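Local coordinates for protein type II restriction enzyme ngomi (Neisseria gonorrhoeae, PDB 1FIU) that cuts double-stranded DNA as a magnesium-dependent homotetramer, recognising 5'-GCCGGC-3' and cleaving after the first G to leave 5'-phosphate ends, at a contact of chain A with DNA. Coordinates in Å, arbitrary orientation; residue numbers count along the deposited sequence, not the author numbering.

A contact of chain A with DNA. Residues 62, 65-66, 187-189. With nucleotides of chain B.
The start of helix 62-81 and the end of strand 179-187, with the loop that follows it, meet the backbone of DC1 and DC2 of chain B. This is the catalytic face of a PD-(D/E)XK-type nuclease. Lys187 directly follows the metal-binding Cys186 and is the lysine of the active-site motif. DC1 carries the 5'-phosphate made by cleavage. Lys187 NZ forms a salt bridge to OP1 of DC1 at 3.6 Å. The lysine chain runs extended as far as CE, and the bend at chi4 (-58°) turns the terminal amine NZ toward the phosphate. Water 2 bridges the two from beside the direct contact. It hydrogen-bonds to Lys187 NZ, to OP1 of DC1 and to OP2 of DC2, and so links the cleaved phosphate to the next one.

The phosphate of DC2 is gripped through its OP1. The backbone N of Trp188 donates a nearly straight hydrogen bond to OP1 of DC2 (2.7 Å, 176° at the hydrogen). Water 1 bridges the same OP1 to the carbonyl O of Gly66. These bonds hold the backbone and do not read the bases. The indole of Trp188 swings away from its own N (chi1 173°). Its rim then meets the DC2 sugar: DC2 O3' lies in the ring plane at the edge, 3.6 Å from Trp188 CD1. Ser65 CB covers one indole face near the rim, 3.7 Å above the plane. Ser65 OG donates a hydrogen bond to the carbonyl O of Gly62 (3.2 Å), approaching from above the carbonyl plane.

Gly62 and Gly66 lie one helical turn apart and have no side chains, so the sugar-phosphate chain can pass close to the helix. Gly62 CA packs on C4' of DC2 at 3.5 Å, and Gly66 CA lies beside C5' of the same sugar. On another side of this deoxyribose, the Thr189 hydroxyl OG1 is set against C3' and C2'.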
ATOM      1  N   GLY A  62       9.512  11.307 -30.613  1.00 20.73           N
ATOM      2  CA  GLY A  62       8.914  10.457 -29.586  1.00 20.52           C
ATOM      3  C   GLY A  62       7.445  10.725 -29.295  1.00 20.35           C
ATOM      4  O   GLY A  62       6.713   9.814 -28.940  1.00 22.11           O
ATOM      5  N   SER A  65       5.555   8.740 -32.082  1.00 18.98           N
ATOM      6  CA  SER A  65       5.516   7.297 -31.912  1.00 18.47           C
ATOM      7  C   SER A  65       4.705   6.910 -30.664  1.00 18.12           C
ATOM      8  O   SER A  65       4.002   5.881 -30.681  1.00 17.90           O
ATOM      9  CB  SER A  65       6.937   6.712 -31.815  1.00 18.83           C
ATOM     10  OG  SER A  65       7.704   7.398 -30.822  1.00 22.86           O
ATOM     11  N   GLY A  66       4.816   7.724 -29.615  1.00 17.25           N
ATOM     12  CA  GLY A  66       4.082   7.469 -28.378  1.00 15.96           C
ATOM     13  C   GLY A  66       2.592   7.450 -28.663  1.00 17.37           C
ATOM     14  O   GLY A  66       1.878   6.507 -28.335  1.00 17.85           O
ATOM     15  N   LYS A 187       3.841   1.910 -23.689  1.00 16.07           N
ATOM     16  CA  LYS A 187       5.169   2.521 -23.671  1.00 17.25           C
ATOM     17  C   LYS A 187       5.900   2.021 -24.919  1.00 16.20           C
ATOM     18  O   LYS A 187       6.212   0.839 -25.016  1.00 17.61           O
ATOM     19  CB  LYS A 187       5.919   2.119 -22.405  1.00 17.05           C
ATOM     20  CG  LYS A 187       5.223   2.657 -21.153  1.00 15.27           C
ATOM     21  CD  LYS A 187       6.036   2.447 -19.871  1.00 17.26           C
ATOM     22  CE  LYS A 187       5.376   3.155 -18.673  1.00 20.67           C
ATOM     23  NZ  LYS A 187       5.222   4.621 -18.944  1.00 22.12           N
ATOM     24  N   TRP A 188       6.134   2.912 -25.887  1.00 17.22           N
ATOM     25  CA  TRP A 188       6.801   2.518 -27.138  1.00 16.97           C
ATOM     26  C   TRP A 188       8.189   1.972 -26.792  1.00 17.53           C
ATOM     27  O   TRP A 188       8.605   0.910 -27.293  1.00 17.32           O
ATOM     28  CB  TRP A 188       6.877   3.735 -28.069  1.00 19.81           C
ATOM     29  CG  TRP A 188       7.692   3.515 -29.325  1.00 18.09           C
ATOM     30  CD1 TRP A 188       8.798   4.213 -29.704  1.00 20.98           C
ATOM     31  CD2 TRP A 188       7.470   2.522 -30.340  1.00 18.08           C
ATOM     32  NE1 TRP A 188       9.291   3.712 -30.894  1.00 19.70           N
ATOM     33  CE2 TRP A 188       8.498   2.678 -31.307  1.00 17.72           C
ATOM     34  CE3 TRP A 188       6.511   1.517 -30.522  1.00 16.75           C
ATOM     35  CZ2 TRP A 188       8.590   1.857 -32.441  1.00 19.86           C
ATOM     36  CZ3 TRP A 188       6.601   0.700 -31.646  1.00 18.49           C
ATOM     37  CH2 TRP A 188       7.644   0.880 -32.595  1.00 23.42           C
ATOM     38  N   THR A 189       8.895   2.712 -25.945  1.00 16.14           N
ATOM     39  CA  THR A 189      10.199   2.267 -25.426  1.00 18.02           C
ATOM     40  C   THR A 189      10.188   2.563 -23.932  1.00 18.19           C
ATOM     41  O   THR A 189       9.325   3.294 -23.435  1.00 18.18           O
ATOM     42  CB  THR A 189      11.392   3.028 -26.035  1.00 19.08           C
ATOM     43  OG1 THR A 189      11.296   4.410 -25.703  1.00 18.91           O
ATOM     44  CG2 THR A 189      11.415   2.846 -27.563  1.00 22.08           C
TER
ATOM     45  OP3  DC B   1       2.182   9.653 -19.716  1.00 25.96           O
ATOM     46  P    DC B   1       2.834   8.560 -20.528  1.00 20.28           P
ATOM     47  OP1  DC B   1       4.031   7.922 -19.843  1.00 18.38           O
ATOM     48  OP2  DC B   1       1.851   7.557 -21.084  1.00 21.20           O
ATOM     49  O5'  DC B   1       3.464   9.289 -21.843  1.00 19.60           O
ATOM     50  C5'  DC B   1       2.711   9.376 -23.053  1.00 22.85           C
ATOM     51  C4'  DC B   1       3.615   9.747 -24.203  1.00 16.73           C
ATOM     52  O4'  DC B   1       3.979  11.146 -24.056  1.00 19.16           O
ATOM     53  C3'  DC B   1       4.939   8.992 -24.226  1.00 18.24           C
ATOM     54  O3'  DC B   1       4.882   7.869 -25.071  1.00 15.70           O
ATOM     55  C2'  DC B   1       5.951  10.010 -24.737  1.00 28.29           C
ATOM     56  C1'  DC B   1       5.329  11.366 -24.486  1.00 21.20           C
ATOM     57  N1   DC B   1       6.045  12.045 -23.377  1.00 19.37           N
ATOM     58  C2   DC B   1       7.083  12.914 -23.686  1.00 19.62           C
ATOM     59  O2   DC B   1       7.406  13.044 -24.868  1.00 20.25           O
ATOM     60  N3   DC B   1       7.716  13.589 -22.684  1.00 18.16           N
ATOM     61  C4   DC B   1       7.353  13.392 -21.414  1.00 17.73           C
ATOM     62  N4   DC B   1       7.996  14.078 -20.461  1.00 18.03           N
ATOM     63  C5   DC B   1       6.308  12.482 -21.063  1.00 17.94           C
ATOM     64  C6   DC B   1       5.690  11.833 -22.069  1.00 18.01           C
ATOM     65  P    DC B   2       5.872   6.638 -24.807  1.00 17.42           P
ATOM     66  OP1  DC B   2       5.396   5.529 -25.646  1.00 15.93           O
ATOM     67  OP2  DC B   2       6.107   6.424 -23.351  1.00 19.02           O
ATOM     68  O5'  DC B   2       7.254   7.163 -25.396  1.00 17.21           O
ATOM     69  C5'  DC B   2       7.332   7.525 -26.764  1.00 17.50           C
ATOM     70  C4'  DC B   2       8.715   8.032 -27.106  1.00 15.94           C
ATOM     71  O4'  DC B   2       9.002   9.247 -26.386  1.00 16.12           O
ATOM     72  C3'  DC B   2       9.875   7.065 -26.845  1.00 20.28           C
ATOM     73  O3'  DC B   2      10.585   6.961 -28.107  1.00 24.66           O
ATOM     74  C2'  DC B   2      10.597   7.677 -25.647  1.00 18.21           C
ATOM     75  C1'  DC B   2      10.263   9.158 -25.725  1.00 16.59           C
ATOM     76  N1   DC B   2      10.125   9.822 -24.418  1.00 18.42           N
ATOM     77  C2   DC B   2      11.024  10.849 -24.063  1.00 22.24           C
ATOM     78  O2   DC B   2      11.881  11.231 -24.919  1.00 19.42           O
ATOM     79  N3   DC B   2      10.941  11.409 -22.819  1.00 15.77           N
ATOM     80  C4   DC B   2       9.984  10.996 -21.954  1.00 16.37           C
ATOM     81  N4   DC B   2       9.945  11.560 -20.720  1.00 16.92           N
ATOM     82  C5   DC B   2       9.033   9.999 -22.311  1.00 16.87           C
ATOM     83  C6   DC B   2       9.137   9.432 -23.542  1.00 17.83           C
TER
HETATM   84  O   HOH W   1       2.800   4.897 -26.187  1.00 15.94           O
HETATM   85  O   HOH W   2       4.214   5.934 -21.596  1.00 18.19           O